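Local coordinates for protein acyl-coenzyme A oxidase acox-1.1 (Caenorhabditis elegans, PDB 5K3H) that catalyses the FAD-dependent desaturation of acyl-CoA chains to (2E)-enoyl-CoA, reducing O2 to H2O2, in the first step of peroxisomal beta-oxidation, at residues 128-133 with 266-271; 122-127 with 135-140. All coordinates share one frame; numbering follows the deposited sequence.

Contact 1. Residues 128-133 with 266-271; sequences ASDEQQ and LMRHTK
Gln132 and Arg268 reach across this contact from opposite segments, and each uses its side chain to bond the backbone of the facing segment, Gln132 at Met267 N and Arg268 at Ala128 O. Ser129 is the N-cap of the helix that starts at Asp130, and with Gln132 it makes a capping box. Its OG, turned between its own N and carbonyl carbon (chi1 75°), takes the N-H of Gln132 at 2.9 Å from OG to N. In return Gln132 OE1 accepts from Ser129 N at 2.7 Å, almost straight. Gln132 leaves its backbone with CG anti to the carbonyl carbon and runs extended, which places the amide oxygen between the N-cap and the loop 266-271, where it takes one N-H from each. The loop's donor is Met267 N, 3.0 Å from OE1. Both donors lie in the amide plane on a lone pair. NE2 of this amide donates to the carbonyl oxygens of Thr263 and Leu265, so its rotation is well fixed.

Arg268 comes the other way. CG is anti to its backbone N and the chain bends at chi3 (-67°), turning the guanidinium so that its edge faces Ala128 O, just before the helix. NE meets that oxygen at 2.7 Å, fairly straight and somewhat above the carbonyl plane, while NH2 adds a weak bond to it. NH2 also makes a long salt bridge of 3.6 Å to Asp130 OD2, the two planes tilted 59° apart. Gln133 NE2 sits 2.9 Å from Arg268 NH2, a crowded meeting of two donors rather than a bond. Apart from the polar groups, Ala128 CB packs on Leu266 CD2 at 4.2 Å.

The loop is fastened by one neutral amide-to-backbone bond and one charged donor on a carbonyl oxygen; Arg268 probably polarises the Ala128 carbonyl, and the long bridge to Asp130 would offset its charge only in part.

Contact 2. Residues 122-127 with 135-140; sequences PALNAQ and KWLIRA
Leu124 is the side chain to follow. Its CB lies over Leu137, 4.1 Å from CD1 of that residue. CG stands anti to the carbonyl carbon of Leu124, and from there the two methyls part company. CD1, anti to CA (chi2 172°), goes straight on towards the facing helix and comes down on its backbone, 3.8 Å from Leu137 CA, with Ala140 CB 4.1 Å away one turn further along. CD2 turns instead to Trp136 and meets CB of that residue at 4.2 Å. The indole itself does not join in: Trp136 starts towards helix 114-127, but its ring leads away, and the side chain touches Met219 and Asn264. Met219, on strand 211-221, touches Leu124 as well and so reaches both helices.

The two segments form a helical hairpin in the N-terminal region of the acyl-CoA oxidase. Helix 114-127 ends, the chain turns over two residues, and helix 130-141 runs back at 153° to it, the local axes 9.8 Å apart. The closest CA pair is Leu124 with Leu137, so these two leucines sit where the backbones come nearest.

Leu137 answers from its own side with CG anti to its backbone N (chi1 176°), which sends its methyls alongside Leu124 and out to Asn125. CD2 ends 3.1 Å from Asn125 OD1, a tight contact between a methyl and a carbonyl oxygen at the exposed margin of the interface. An alanine in place of Leu137 would lose CG and both methyls, and would probably leave Leu124 CB and Asn125 poorly packed and loosen the pairing of the helices here. Further along, Ala140 fits against Phe120 and Ile121, and Leu137 also touches Ile121.

In the fold
Both contacts use helix 130-141: contact 1 holds its first turn to the loop 266-271, and contact 2 packs its later turns on helix 114-127. Their centres are about 10 Å apart, and two probable hydrogen bonds join them directly. Arg268 N lies 2.9 Å from Gln127 O at the end of helix 114-127, and Gln133 NE2 lies 3.2 Å from Leu124 O. Loop and both helices are therefore tied together around the turn. Next to them is Tyr149, an FAD-binding residue at a site shared between the two subunits: its side chain is about 7 Å from that of Leu266 and about 8 Å from that of Leu124, while Ala123 and Gln127 touch it.

Contact 1. Residues 128-133 with 266-271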
ATOM      1  N   ALA B 128      37.333  -4.837  -8.126  1.00 37.65           N
ATOM      2  CA  ALA B 128      38.253  -5.766  -8.759  1.00 39.32           C
ATOM      3  C   ALA B 128      39.458  -5.006  -9.310  1.00 41.37           C
ATOM      4  O   ALA B 128      39.335  -3.858  -9.751  1.00 39.89           O
ATOM      5  CB  ALA B 128      37.552  -6.548  -9.870  1.00 38.70           C
ATOM      6  N   SER B 129      40.639  -5.621  -9.210  1.00 39.78           N
ATOM      7  CA  SER B 129      41.824  -5.028  -9.809  1.00 43.37           C
ATOM      8  C   SER B 129      41.703  -5.052 -11.329  1.00 44.35           C
ATOM      9  O   SER B 129      40.891  -5.785 -11.899  1.00 46.14           O
ATOM     10  CB  SER B 129      43.087  -5.768  -9.364  1.00 42.00           C
ATOM     11  OG  SER B 129      43.211  -7.028 -10.025  1.00 42.09           O
ATOM     12  N   ASP B 130      42.560  -4.269 -11.979  1.00 43.99           N
ATOM     13  CA  ASP B 130      42.600  -4.225 -13.430  1.00 44.65           C
ATOM     14  C   ASP B 130      42.794  -5.659 -13.902  1.00 43.16           C
ATOM     15  O   ASP B 130      42.020  -6.163 -14.714  1.00 43.99           O
ATOM     16  CB  ASP B 130      43.750  -3.344 -13.914  1.00 45.85           C
ATOM     17  CG  ASP B 130      43.328  -1.905 -14.137  1.00 48.64           C
ATOM     18  OD1 ASP B 130      42.634  -1.635 -15.140  1.00 54.87           O
ATOM     19  OD2 ASP B 130      43.691  -1.043 -13.309  1.00 50.50           O
ATOM     20  N   GLU B 131      43.828  -6.320 -13.382  1.00 43.96           N
ATOM     21  CA  GLU B 131      44.076  -7.710 -13.744  1.00 46.08           C
ATOM     22  C   GLU B 131      42.840  -8.570 -13.494  1.00 46.92           C
ATOM     23  O   GLU B 131      42.571  -9.514 -14.247  1.00 49.39           O
ATOM     24  CB  GLU B 131      45.286  -8.230 -12.976  1.00 49.03           C
ATOM     25  CG  GLU B 131      45.711  -9.636 -13.314  1.00 51.58           C
ATOM     26  CD  GLU B 131      47.017 -10.004 -12.614  1.00 54.35           C
ATOM     27  OE1 GLU B 131      47.441  -9.244 -11.705  1.00 55.31           O
ATOM     28  OE2 GLU B 131      47.638 -11.025 -12.998  1.00 56.19           O
ATOM     29  N   GLN B 132      42.098  -8.288 -12.412  1.00 41.83           N
ATOM     30  CA  GLN B 132      40.884  -9.055 -12.131  1.00 42.72           C
ATOM     31  C   GLN B 132      39.751  -8.706 -13.098  1.00 39.77           C
ATOM     32  O   GLN B 132      39.015  -9.596 -13.543  1.00 38.51           O
ATOM     33  CB  GLN B 132      40.458  -8.861 -10.671  1.00 42.68           C
ATOM     34  CG  GLN B 132      41.359  -9.613  -9.694  1.00 42.27           C
ATOM     35  CD  GLN B 132      41.172  -9.198  -8.243  1.00 42.09           C
ATOM     36  OE1 GLN B 132      40.911  -8.033  -7.952  1.00 41.86           O
ATOM     37  NE2 GLN B 132      41.299 -10.156  -7.326  1.00 42.39           N
ATOM     38  N   GLN B 133      39.601  -7.420 -13.436  1.00 42.84           N
ATOM     39  CA  GLN B 133      38.581  -6.998 -14.396  1.00 42.28           C
ATOM     40  C   GLN B 133      38.776  -7.660 -15.752  1.00 44.06           C
ATOM     41  O   GLN B 133      37.799  -8.053 -16.410  1.00 42.24           O
ATOM     42  CB  GLN B 133      38.614  -5.485 -14.537  1.00 41.35           C
ATOM     43  CG  GLN B 133      38.165  -4.768 -13.288  1.00 40.04           C
ATOM     44  CD  GLN B 133      38.227  -3.286 -13.454  1.00 38.19           C
ATOM     45  OE1 GLN B 133      38.642  -2.799 -14.493  1.00 38.59           O
ATOM     46  NE2 GLN B 133      37.840  -2.551 -12.424  1.00 37.58           N
ATOM     47  N   LEU B 266      38.709  -9.398  -4.109  1.00 33.73           N
ATOM     48  CA  LEU B 266      38.751  -8.240  -5.001  1.00 34.83           C
ATOM     49  C   LEU B 266      39.730  -7.216  -4.430  1.00 36.48           C
ATOM     50  O   LEU B 266      39.534  -6.716  -3.314  1.00 36.27           O
ATOM     51  CB  LEU B 266      37.354  -7.639  -5.156  1.00 35.33           C
ATOM     52  CG  LEU B 266      36.274  -8.595  -5.708  1.00 34.76           C
ATOM     53  CD1 LEU B 266      34.997  -7.859  -6.075  1.00 34.86           C
ATOM     54  CD2 LEU B 266      36.801  -9.412  -6.894  1.00 34.75           C
ATOM     55  N   MET B 267      40.789  -6.903  -5.184  1.00 35.23           N
ATOM     56  CA  MET B 267      41.971  -6.270  -4.600  1.00 37.96           C
ATOM     57  C   MET B 267      42.364  -4.959  -5.282  1.00 42.19           C
ATOM     58  O   MET B 267      43.547  -4.621  -5.359  1.00 45.86           O
ATOM     59  CB  MET B 267      43.150  -7.240  -4.626  1.00 37.88           C
ATOM     60  CG  MET B 267      43.108  -8.283  -3.537  1.00 37.20           C
ATOM     61  SD  MET B 267      44.576  -9.328  -3.501  1.00 39.68           S
ATOM     62  CE  MET B 267      44.065 -10.695  -4.530  1.00 37.49           C
ATOM     63  N   ARG B 268      41.393  -4.167  -5.743  1.00 40.06           N
ATOM     64  CA  ARG B 268      41.751  -2.862  -6.291  1.00 43.09           C
ATOM     65  C   ARG B 268      42.336  -1.962  -5.209  1.00 43.15           C
ATOM     66  O   ARG B 268      43.328  -1.262  -5.441  1.00 44.60           O
ATOM     67  CB  ARG B 268      40.534  -2.195  -6.939  1.00 46.27           C
ATOM     68  CG  ARG B 268      40.796  -0.776  -7.468  1.00 46.63           C
ATOM     69  CD  ARG B 268      39.724  -0.337  -8.465  1.00 47.76           C
ATOM     70  NE  ARG B 268      39.832  -1.155  -9.668  1.00 49.63           N
ATOM     71  CZ  ARG B 268      40.384  -0.754 -10.811  1.00 47.96           C
ATOM     72  NH1 ARG B 268      40.872   0.475 -10.926  1.00 45.30           N
ATOM     73  NH2 ARG B 268      40.459  -1.592 -11.835  1.00 49.07           N
ATOM     74  N   HIS B 269      41.773  -2.015  -4.009  1.00 42.94           N
ATOM     75  CA  HIS B 269      42.127  -1.103  -2.937  1.00 44.94           C
ATOM     76  C   HIS B 269      42.722  -1.785  -1.718  1.00 41.58           C
ATOM     77  O   HIS B 269      43.297  -1.099  -0.865  1.00 43.95           O
ATOM     78  CB  HIS B 269      40.882  -0.318  -2.500  1.00 48.90           C
ATOM     79  CG  HIS B 269      40.272   0.494  -3.598  1.00 55.65           C
ATOM     80  ND1 HIS B 269      38.937   0.403  -3.936  1.00 59.78           N
ATOM     81  CD2 HIS B 269      40.809   1.416  -4.429  1.00 57.20           C
ATOM     82  CE1 HIS B 269      38.681   1.230  -4.933  1.00 58.40           C
ATOM     83  NE2 HIS B 269      39.799   1.861  -5.248  1.00 58.43           N
ATOM     84  N   THR B 270      42.556  -3.092  -1.587  1.00 41.59           N
ATOM     85  CA  THR B 270      43.078  -3.888  -0.490  1.00 40.14           C
ATOM     86  C   THR B 270      43.904  -5.036  -1.048  1.00 38.55           C
ATOM     87  O   THR B 270      43.523  -5.644  -2.046  1.00 38.53           O
ATOM     88  CB  THR B 270      41.914  -4.438   0.364  1.00 41.08           C
ATOM     89  OG1 THR B 270      41.172  -3.362   0.961  1.00 41.42           O
ATOM     90  CG2 THR B 270      42.387  -5.421   1.391  1.00 42.49           C
ATOM     91  N   LYS B 271      45.042  -5.324  -0.425  1.00 38.37           N
ATOM     92  CA  LYS B 271      45.855  -6.465  -0.823  1.00 40.12           C
ATOM     93  C   LYS B 271      46.033  -7.417   0.348  1.00 37.26           C
ATOM     94  O   LYS B 271      46.151  -6.984   1.502  1.00 35.03           O
ATOM     95  CB  LYS B 271      47.243  -6.054  -1.382  1.00 42.68           C
ATOM     96  CG  LYS B 271      47.222  -5.501  -2.813  1.00 47.06           C
ATOM     97  CD  LYS B 271      46.623  -4.092  -2.909  1.00 50.65           C
ATOM     98  CE  LYS B 271      46.593  -3.601  -4.355  1.00 51.86           C
ATOM     99  NZ  LYS B 271      46.107  -2.194  -4.450  1.00 53.19           N
TER

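Contact 2. Residues 122-127 with 135-140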
ATOM      1  N   PRO B 122      28.834  -3.259 -11.540  1.00 29.93           N
ATOM      2  CA  PRO B 122      29.367  -2.127 -10.752  1.00 30.47           C
ATOM      3  C   PRO B 122      30.342  -2.546  -9.663  1.00 32.58           C
ATOM      4  O   PRO B 122      31.346  -1.855  -9.439  1.00 34.31           O
ATOM      5  CB  PRO B 122      28.098  -1.471 -10.188  1.00 29.73           C
ATOM      6  CG  PRO B 122      27.083  -1.716 -11.258  1.00 29.99           C
ATOM      7  CD  PRO B 122      27.382  -3.128 -11.752  1.00 29.68           C
ATOM      8  N   ALA B 123      30.097  -3.668  -8.986  1.00 32.52           N
ATOM      9  CA  ALA B 123      31.043  -4.121  -7.971  1.00 32.97           C
ATOM     10  C   ALA B 123      32.392  -4.494  -8.597  1.00 34.67           C
ATOM     11  O   ALA B 123      33.452  -4.196  -8.034  1.00 35.05           O
ATOM     12  CB  ALA B 123      30.435  -5.281  -7.185  1.00 33.08           C
ATOM     13  N   LEU B 124      32.376  -5.140  -9.769  1.00 32.57           N
ATOM     14  CA  LEU B 124      33.626  -5.466 -10.454  1.00 34.36           C
ATOM     15  C   LEU B 124      34.403  -4.218 -10.856  1.00 35.37           C
ATOM     16  O   LEU B 124      35.630  -4.182 -10.723  1.00 33.70           O
ATOM     17  CB  LEU B 124      33.358  -6.330 -11.684  1.00 36.16           C
ATOM     18  CG  LEU B 124      32.946  -7.760 -11.385  1.00 37.84           C
ATOM     19  CD1 LEU B 124      32.530  -8.472 -12.648  1.00 38.52           C
ATOM     20  CD2 LEU B 124      34.151  -8.442 -10.747  1.00 37.33           C
ATOM     21  N   ASN B 125      33.716  -3.204 -11.390  1.00 37.21           N
ATOM     22  CA  ASN B 125      34.384  -1.939 -11.689  1.00 37.62           C
ATOM     23  C   ASN B 125      35.037  -1.350 -10.447  1.00 35.59           C
ATOM     24  O   ASN B 125      36.191  -0.915 -10.487  1.00 35.32           O
ATOM     25  CB  ASN B 125      33.381  -0.935 -12.259  1.00 38.67           C
ATOM     26  CG  ASN B 125      33.011  -1.230 -13.692  1.00 41.00           C
ATOM     27  OD1 ASN B 125      33.853  -1.666 -14.484  1.00 42.63           O
ATOM     28  ND2 ASN B 125      31.737  -1.009 -14.037  1.00 43.07           N
ATOM     29  N   ALA B 126      34.306  -1.344  -9.327  1.00 39.12           N
ATOM     30  CA  ALA B 126      34.702  -0.591  -8.137  1.00 39.01           C
ATOM     31  C   ALA B 126      35.774  -1.282  -7.308  1.00 38.67           C
ATOM     32  O   ALA B 126      36.583  -0.597  -6.670  1.00 38.73           O
ATOM     33  CB  ALA B 126      33.477  -0.326  -7.262  1.00 38.32           C
ATOM     34  N   GLN B 127      35.793  -2.620  -7.285  1.00 38.07           N
ATOM     35  CA  GLN B 127      36.577  -3.364  -6.307  1.00 37.90           C
ATOM     36  C   GLN B 127      37.572  -4.345  -6.912  1.00 35.21           C
ATOM     37  O   GLN B 127      38.562  -4.680  -6.249  1.00 34.06           O
ATOM     38  CB  GLN B 127      35.646  -4.143  -5.359  1.00 40.69           C
ATOM     39  CG  GLN B 127      34.504  -3.324  -4.729  1.00 43.70           C
ATOM     40  CD  GLN B 127      33.346  -4.206  -4.236  1.00 47.74           C
ATOM     41  OE1 GLN B 127      33.374  -5.431  -4.401  1.00 49.78           O
ATOM     42  NE2 GLN B 127      32.330  -3.587  -3.635  1.00 46.40           N
ATOM     43  N   LYS B 135      39.768 -10.497 -16.284  1.00 44.19           N
ATOM     44  CA  LYS B 135      39.366 -11.889 -16.156  1.00 43.56           C
ATOM     45  C   LYS B 135      37.863 -12.069 -15.939  1.00 40.77           C
ATOM     46  O   LYS B 135      37.253 -12.939 -16.580  1.00 41.67           O
ATOM     47  CB  LYS B 135      40.103 -12.524 -14.973  1.00 45.74           C
ATOM     48  CG  LYS B 135      39.852 -14.027 -14.803  1.00 50.51           C
ATOM     49  CD  LYS B 135      40.558 -14.592 -13.550  1.00 51.60           C
ATOM     50  CE  LYS B 135      42.089 -14.571 -13.662  1.00 55.58           C
ATOM     51  NZ  LYS B 135      42.682 -15.239 -12.449  1.00 56.51           N
ATOM     52  N   TRP B 136      37.227 -11.232 -15.117  1.00 43.43           N
ATOM     53  CA  TRP B 136      35.812 -11.396 -14.766  1.00 39.43           C
ATOM     54  C   TRP B 136      34.877 -10.353 -15.368  1.00 38.32           C
ATOM     55  O   TRP B 136      33.774 -10.698 -15.801  1.00 38.07           O
ATOM     56  CB  TRP B 136      35.652 -11.404 -13.242  1.00 38.26           C
ATOM     57  CG  TRP B 136      36.277 -12.609 -12.610  1.00 38.78           C
ATOM     58  CD1 TRP B 136      36.095 -13.913 -12.976  1.00 38.10           C
ATOM     59  CD2 TRP B 136      37.183 -12.630 -11.503  1.00 36.08           C
ATOM     60  NE1 TRP B 136      36.826 -14.743 -12.166  1.00 37.75           N
ATOM     61  CE2 TRP B 136      37.504 -13.980 -11.251  1.00 37.14           C
ATOM     62  CE3 TRP B 136      37.749 -11.640 -10.689  1.00 35.37           C
ATOM     63  CZ2 TRP B 136      38.369 -14.369 -10.224  1.00 36.42           C
ATOM     64  CZ3 TRP B 136      38.613 -12.030  -9.666  1.00 35.03           C
ATOM     65  CH2 TRP B 136      38.914 -13.381  -9.449  1.00 35.91           C
ATOM     66  N   LEU B 137      35.281  -9.081 -15.383  1.00 37.05           N
ATOM     67  CA  LEU B 137      34.406  -8.027 -15.886  1.00 35.59           C
ATOM     68  C   LEU B 137      34.113  -8.208 -17.369  1.00 36.71           C
ATOM     69  O   LEU B 137      32.992  -7.941 -17.822  1.00 40.63           O
ATOM     70  CB  LEU B 137      35.026  -6.657 -15.621  1.00 35.89           C
ATOM     71  CG  LEU B 137      34.293  -5.427 -16.156  1.00 36.23           C
ATOM     72  CD1 LEU B 137      32.841  -5.364 -15.679  1.00 37.88           C
ATOM     73  CD2 LEU B 137      35.063  -4.209 -15.730  1.00 36.32           C
ATOM     74  N   ILE B 138      35.111  -8.644 -18.146  1.00 39.09           N
ATOM     75  CA  ILE B 138      34.904  -8.855 -19.577  1.00 38.30           C
ATOM     76  C   ILE B 138      33.865  -9.946 -19.818  1.00 36.36           C
ATOM     77  O   ILE B 138      32.955  -9.791 -20.638  1.00 38.92           O
ATOM     78  CB  ILE B 138      36.236  -9.205 -20.270  1.00 38.60           C
ATOM     79  CG1 ILE B 138      37.258  -8.067 -20.144  1.00 40.13           C
ATOM     80  CG2 ILE B 138      35.997  -9.578 -21.728  1.00 39.03           C
ATOM     81  CD1 ILE B 138      36.776  -6.713 -20.633  1.00 40.45           C
ATOM     82  N   ARG B 139      33.981 -11.066 -19.111  1.00 35.95           N
ATOM     83  CA  ARG B 139      32.990 -12.125 -19.269  1.00 35.72           C
ATOM     84  C   ARG B 139      31.603 -11.640 -18.860  1.00 34.91           C
ATOM     85  O   ARG B 139      30.604 -11.937 -19.535  1.00 33.59           O
ATOM     86  CB  ARG B 139      33.396 -13.343 -18.440  1.00 36.28           C
ATOM     87  CG  ARG B 139      34.689 -14.015 -18.858  1.00 36.75           C
ATOM     88  CD  ARG B 139      34.801 -15.386 -18.187  1.00 37.95           C
ATOM     89  NE  ARG B 139      33.905 -16.401 -18.741  1.00 36.86           N
ATOM     90  CZ  ARG B 139      33.525 -17.489 -18.076  1.00 36.73           C
ATOM     91  NH1 ARG B 139      33.941 -17.685 -16.830  1.00 36.51           N
ATOM     92  NH2 ARG B 139      32.721 -18.375 -18.646  1.00 36.40           N
ATOM     93  N   ALA B 140      31.529 -10.847 -17.783  1.00 34.08           N
ATOM     94  CA  ALA B 140      30.242 -10.328 -17.341  1.00 34.16           C
ATOM     95  C   ALA B 140      29.653  -9.404 -18.396  1.00 33.75           C
ATOM     96  O   ALA B 140      28.479  -9.532 -18.758  1.00 32.33           O
ATOM     97  CB  ALA B 140      30.389  -9.618 -15.997  1.00 32.68           C
TER